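Local coordinates for protein gamma-glutamylcyclotransferase (Homo sapiens, PDB 3CRY) that catalyses the release of 5-oxoproline from gamma-glutamyl dipeptides, works as a homodimer and may play a significant part in glutathione homeostasis, at residues A[135-140]-A[164-169]; A[142-147]-A[159-164]. The protein carries 1 engineered substitution. One frame throughout, in Å; residues are numbered along the deposited sequence.

Contact 1: A[135-140]-A[164-169]. With ACT (acetate ion), chain C.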
loop_
_atom_site.group_PDB
_atom_site.type_symbol
_atom_site.label_atom_id
_atom_site.label_comp_id
_atom_site.label_asym_id
_atom_site.label_seq_id
_atom_site.Cartn_x
_atom_site.Cartn_y
_atom_site.Cartn_z
ATOM N N PRO A 135 -0.042 21.396 -0.252
ATOM C CA PRO A 135 1.344 21.445 -0.712
ATOM C C PRO A 135 1.871 22.884 -0.725
ATOM O O PRO A 135 1.075 23.840 -0.782
ATOM C CB PRO A 135 1.255 20.930 -2.162
ATOM C CG PRO A 135 -0.166 21.331 -2.613
ATOM C CD PRO A 135 -1.003 21.157 -1.359
ATOM N N SER A 136 3.191 23.029 -0.655
ATOM C CA SER A 136 3.813 24.354 -0.867
ATOM C C SER A 136 3.644 24.827 -2.325
ATOM O O SER A 136 3.462 24.018 -3.239
ATOM C CB SER A 136 5.302 24.315 -0.507
ATOM O OG SER A 136 5.986 23.489 -1.442
ATOM N N PRO A 137 3.695 26.154 -2.554
ATOM C CA PRO A 137 3.688 26.606 -3.947
ATOM C C PRO A 137 4.780 25.968 -4.811
ATOM O O PRO A 137 4.520 25.613 -5.970
ATOM C CB PRO A 137 3.865 28.137 -3.826
ATOM C CG PRO A 137 3.215 28.457 -2.468
ATOM C CD PRO A 137 3.644 27.274 -1.589
ATOM N N GLN A 138 5.977 25.804 -4.258
ATOM C CA GLN A 138 7.089 25.208 -4.999
ATOM C C GLN A 138 6.800 23.762 -5.427
ATOM O O GLN A 138 7.018 23.380 -6.595
ATOM C CB GLN A 138 8.379 25.332 -4.189
ATOM C CG GLN A 138 8.756 26.821 -3.872
ATOM C CD GLN A 138 8.132 27.340 -2.560
ATOM O OE1 GLN A 138 7.186 26.763 -2.047
ATOM N NE2 GLN A 138 8.703 28.423 -2.001
ATOM N N TYR A 139 6.256 22.982 -4.505
ATOM C CA TYR A 139 5.915 21.590 -4.821
ATOM C C TYR A 139 4.796 21.520 -5.858
ATOM O O TYR A 139 4.893 20.763 -6.836
ATOM C CB TYR A 139 5.528 20.872 -3.536
ATOM C CG TYR A 139 5.339 19.381 -3.628
ATOM C CD1 TYR A 139 6.412 18.532 -3.928
ATOM C CD2 TYR A 139 4.089 18.814 -3.325
ATOM C CE1 TYR A 139 6.242 17.144 -3.954
ATOM C CE2 TYR A 139 3.900 17.435 -3.359
ATOM C CZ TYR A 139 4.998 16.603 -3.670
ATOM O OH TYR A 139 4.838 15.226 -3.702
ATOM N N LYS A 140 3.751 22.326 -5.684
ATOM C CA LYS A 140 2.695 22.417 -6.700
ATOM C C LYS A 140 3.271 22.778 -8.077
ATOM O O LYS A 140 2.896 22.177 -9.091
ATOM C CB LYS A 140 1.611 23.420 -6.250
ATOM C CG LYS A 140 0.549 23.600 -7.299
ATOM C CD LYS A 140 -0.511 24.625 -6.935
ATOM C CE LYS A 140 -1.425 24.834 -8.149
ATOM N NZ LYS A 140 -2.484 25.863 -7.897
ATOM N N GLU A 164 -5.210 24.234 -4.069
ATOM C CA GLU A 164 -4.887 25.410 -3.254
ATOM C C GLU A 164 -3.624 25.130 -2.407
ATOM O O GLU A 164 -3.639 24.230 -1.563
ATOM C CB GLU A 164 -6.080 25.806 -2.368
ATOM C CG GLU A 164 -7.281 26.357 -3.176
ATOM C CD GLU A 164 -7.179 27.873 -3.487
ATOM O OE1 GLU A 164 -6.250 28.527 -2.979
ATOM O OE2 GLU A 164 -8.042 28.425 -4.240
ATOM N N PRO A 165 -2.535 25.885 -2.635
ATOM C CA PRO A 165 -1.292 25.620 -1.891
ATOM C C PRO A 165 -1.335 26.257 -0.508
ATOM O O PRO A 165 -2.267 27.035 -0.190
ATOM C CB PRO A 165 -0.204 26.264 -2.773
ATOM C CG PRO A 165 -0.927 27.435 -3.419
ATOM C CD PRO A 165 -2.381 27.012 -3.581
ATOM N N ASN A 166 -0.347 25.949 0.321
ATOM C CA ASN A 166 -0.171 26.707 1.543
ATOM C C ASN A 166 0.474 28.068 1.235
ATOM O O ASN A 166 0.650 28.424 0.076
ATOM C CB ASN A 166 0.597 25.910 2.609
ATOM C CG ASN A 166 2.077 25.699 2.280
ATOM O OD1 ASN A 166 2.702 26.439 1.515
ATOM N ND2 ASN A 166 2.644 24.684 2.888
ATOM N N ASP A 167 0.835 28.813 2.270
ATOM C CA ASP A 167 1.420 30.147 2.062
ATOM C C ASP A 167 2.942 30.191 2.294
ATOM O O ASP A 167 3.505 31.238 2.683
ATOM C CB ASP A 167 0.674 31.185 2.933
ATOM C CG ASP A 167 0.909 30.965 4.415
ATOM O OD1 ASP A 167 1.459 29.898 4.772
ATOM O OD2 ASP A 167 0.555 31.863 5.233
ATOM N N TYR A 168 3.637 29.072 2.044
ATOM C CA TYR A 168 5.095 29.058 2.175
ATOM C C TYR A 168 5.789 29.903 1.105
ATOM O O TYR A 168 5.757 29.567 -0.082
ATOM C CB TYR A 168 5.676 27.627 2.145
ATOM C CG TYR A 168 7.154 27.618 2.450
ATOM C CD1 TYR A 168 7.612 27.765 3.773
ATOM C CD2 TYR A 168 8.104 27.483 1.429
ATOM C CE1 TYR A 168 8.980 27.787 4.062
ATOM C CE2 TYR A 168 9.462 27.493 1.705
ATOM C CZ TYR A 168 9.904 27.648 3.015
ATOM O OH TYR A 168 11.258 27.660 3.275
ATOM N N THR A 169 6.453 30.973 1.522
ATOM C CA THR A 169 7.184 31.823 0.577
ATOM C C THR A 169 8.649 31.968 1.012
ATOM O O THR A 169 9.358 32.899 0.589
ATOM C CB THR A 169 6.519 33.217 0.452
ATOM O OG1 THR A 169 6.479 33.831 1.754
ATOM C CG2 THR A 169 5.099 33.099 -0.070
HETATM C C ACT C . 7.066 12.721 -4.260
HETATM O O ACT C . 6.566 13.767 -4.750
HETATM O OXT ACT C . 7.458 11.856 -5.093
HETATM C CH3 ACT C . 7.197 12.492 -2.772
#
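P135 and N166 join the two segments by one backbone hydrogen bond, N166 N to P135 O, 2.8 Å long and nearly straight (N-H...O 161°), just ahead of helix 137-149. The N166 side chain holds the turn that follows it. Its chi1 of 70° sets CG between its own backbone N and carbonyl carbon, and OD1 then takes the backbone N of Y168 at 2.8 Å, an Asx turn whose donor stands above the carbonyl plane. The same OD1 lies 3.3 Å from P137 CD, the two side chains crossing at about a right angle, while ND2 is bonded to the carbonyl of H65. An alanine here would probably leave Y168 N and the H65 carbonyl without these partners and the turn freer to move. Past the Asx turn, the amide of Q138 reaches the edge of the Y168 ring, NE2 3.6 Å from CD2, with the two planes 51° apart. P165 CB packs 4.1 Å from P137 CG. S136 is the N-cap, its OG accepting from Y139 N at 3.1 Å and also hydrogen-bonded to the W64 carbonyl. The contact thus fastens the loop between helices 154-161 and 174-181 to the start of helix 137-149, with P135 and Y139 against F53 of strand 49-56 and Q138 against helix 174-181.

Contact 2: A[142-147]-A[159-164]; sequences IICMGA and KLKAIE
L160 supplies most of the apolar contact, its two methyls meeting I143, and CD1 also A147, on helix 137-149. CD1 presses on A147 CB at 3.5 Å, closer than usual for two carbons, so the helices are packed tightly at this point. CD2 lies 4.0 Å from I143 CG2, and CD1 is almost as near that methyl; the two side chains cross at about a right angle. With chi1 of -74°, CG1 of I143 stands anti to the carbonyl carbon, and CG2, anti to the backbone N, is the branch that meets the leucine. The sulfur contacts come from C144, which closes the interface on the K161 side. Its SG is 4.0 Å from L160 CB, equally near K161 CG and 3.9 Å from L160 O, all at packing distance. A polar link is made beyond the interface, where K161 NZ forms a salt bridge with E158. The contact is an apolar helix-helix interface between helix 137-149 and the C-terminal part of helix 154-161. Strand 49-56 lines it, L51 touching L160 and F53 touching I143, while I142 and M145 of helix 137-149 pack on helix 174-181.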
loop_
_atom_site.group_PDB
_atom_site.type_symbol
_atom_site.label_atom_id
_atom_site.label_comp_id
_atom_site.label_asym_id
_atom_site.label_seq_id
_atom_site.Cartn_x
_atom_site.Cartn_y
_atom_site.Cartn_z
ATOM N N ILE A 142 6.267 22.344 -9.348
ATOM C CA ILE A 142 6.999 21.196 -9.933
ATOM C C ILE A 142 6.029 20.143 -10.507
ATOM O O ILE A 142 6.204 19.666 -11.631
ATOM C CB ILE A 142 7.978 20.587 -8.913
ATOM C CG1 ILE A 142 9.088 21.588 -8.563
ATOM C CG2 ILE A 142 8.560 19.249 -9.408
ATOM C CD1 ILE A 142 10.072 21.890 -9.664
ATOM N N ILE A 143 4.979 19.828 -9.748
ATOM C CA ILE A 143 3.945 18.890 -10.211
ATOM C C ILE A 143 3.273 19.385 -11.488
ATOM O O ILE A 143 3.118 18.629 -12.450
ATOM C CB ILE A 143 2.922 18.617 -9.069
ATOM C CG1 ILE A 143 3.592 17.709 -8.025
ATOM C CG2 ILE A 143 1.622 17.954 -9.586
ATOM C CD1 ILE A 143 2.799 17.544 -6.729
ATOM N N CYS A 144 2.874 20.659 -11.505
ATOM C CA CYS A 144 2.226 21.216 -12.702
ATOM C C CYS A 144 3.167 21.236 -13.925
ATOM O O CYS A 144 2.754 20.911 -15.070
ATOM C CB CYS A 144 1.668 22.607 -12.401
ATOM S SG CYS A 144 0.230 22.519 -11.325
ATOM N N MET A 145 4.430 21.561 -13.682
ATOM C CA MET A 145 5.449 21.548 -14.755
ATOM C C MET A 145 5.616 20.159 -15.353
ATOM O O MET A 145 5.672 20.000 -16.575
ATOM C CB MET A 145 6.794 22.028 -14.220
ATOM C CG MET A 145 6.860 23.538 -14.027
ATOM S SD MET A 145 8.406 24.043 -13.231
ATOM C CE MET A 145 9.627 23.509 -14.430
ATOM N N GLY A 146 5.701 19.163 -14.473
ATOM C CA GLY A 146 5.874 17.772 -14.918
ATOM C C GLY A 146 4.657 17.288 -15.693
ATOM O O GLY A 146 4.790 16.573 -16.698
ATOM N N ALA A 147 3.463 17.661 -15.227
ATOM C CA ALA A 147 2.227 17.231 -15.885
ATOM C C ALA A 147 2.174 17.790 -17.313
ATOM O O ALA A 147 1.770 17.109 -18.260
ATOM C CB ALA A 147 1.007 17.677 -15.064
ATOM N N LYS A 159 -7.166 20.312 -13.139
ATOM C CA LYS A 159 -7.362 19.855 -11.776
ATOM C C LYS A 159 -6.113 20.120 -10.900
ATOM O O LYS A 159 -6.225 20.611 -9.776
ATOM C CB LYS A 159 -7.710 18.364 -11.746
ATOM C CG LYS A 159 -9.100 18.017 -12.224
ATOM C CD LYS A 159 -9.432 16.543 -11.892
ATOM C CE LYS A 159 -9.421 16.214 -10.369
ATOM N NZ LYS A 159 -10.075 14.879 -10.075
ATOM N N LEU A 160 -4.925 19.787 -11.410
ATOM C CA LEU A 160 -3.695 20.082 -10.658
ATOM C C LEU A 160 -3.502 21.581 -10.408
ATOM O O LEU A 160 -3.109 22.002 -9.311
ATOM C CB LEU A 160 -2.449 19.549 -11.382
ATOM C CG LEU A 160 -2.430 18.018 -11.505
ATOM C CD1 LEU A 160 -1.280 17.633 -12.460
ATOM C CD2 LEU A 160 -2.336 17.331 -10.124
ATOM N N LYS A 161 -3.783 22.378 -11.430
ATOM C CA LYS A 161 -3.654 23.833 -11.306
ATOM C C LYS A 161 -4.668 24.421 -10.310
ATOM O O LYS A 161 -4.434 25.496 -9.759
ATOM C CB LYS A 161 -3.787 24.499 -12.680
ATOM C CG LYS A 161 -2.619 24.177 -13.615
ATOM C CD LYS A 161 -2.946 24.506 -15.052
ATOM C CE LYS A 161 -2.881 26.007 -15.309
ATOM N NZ LYS A 161 -3.167 26.321 -16.760
ATOM N N ALA A 162 -5.769 23.706 -10.086
ATOM C CA ALA A 162 -6.820 24.138 -9.165
ATOM C C ALA A 162 -6.459 23.862 -7.702
ATOM O O ALA A 162 -7.151 24.312 -6.797
ATOM C CB ALA A 162 -8.141 23.477 -9.527
ATOM N N ILE A 163 -5.352 23.164 -7.454
ATOM C CA ILE A 163 -4.993 22.824 -6.061
ATOM C C ILE A 163 -4.652 24.085 -5.272
ATOM O O ILE A 163 -3.872 24.912 -5.753
ATOM C CB ILE A 163 -3.790 21.860 -6.031
ATOM C CG1 ILE A 163 -4.180 20.516 -6.670
ATOM C CG2 ILE A 163 -3.285 21.653 -4.593
ATOM C CD1 ILE A 163 -2.999 19.577 -6.892
ATOM N N GLU A 164 -5.210 24.234 -4.069
ATOM C CA GLU A 164 -4.887 25.410 -3.254
ATOM C C GLU A 164 -3.624 25.130 -2.407
ATOM O O GLU A 164 -3.639 24.230 -1.563
ATOM C CB GLU A 164 -6.080 25.806 -2.368
ATOM C CG GLU A 164 -7.281 26.357 -3.176
ATOM C CD GLU A 164 -7.179 27.873 -3.487
ATOM O OE1 GLU A 164 -6.250 28.527 -2.979
ATOM O OE2 GLU A 164 -8.042 28.425 -4.240
#

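Both contacts draw on helix 137-149 and share E164, and contact 2 is nested within the chain loop that contact 1 closes; their centres are 11 Å apart. K140 ties them together: its NZ lies 2.7 Å from K161 O and 2.7 Å from I163 O, probable hydrogen bonds that hold the chain leaving helix 154-161. P135 CG also packs on I163 CG2 at 3.7 Å. Y139, an inferred substrate-binding residue, lies on the same helix. Its OH gives a very short 2.5 Å hydrogen bond to O of the acetate, probably from the crystallisation liquor, which S24 also binds. In contact 2, the I143 side chain is about 4 Å from those of Y139 and G23, also inferred to bind substrate.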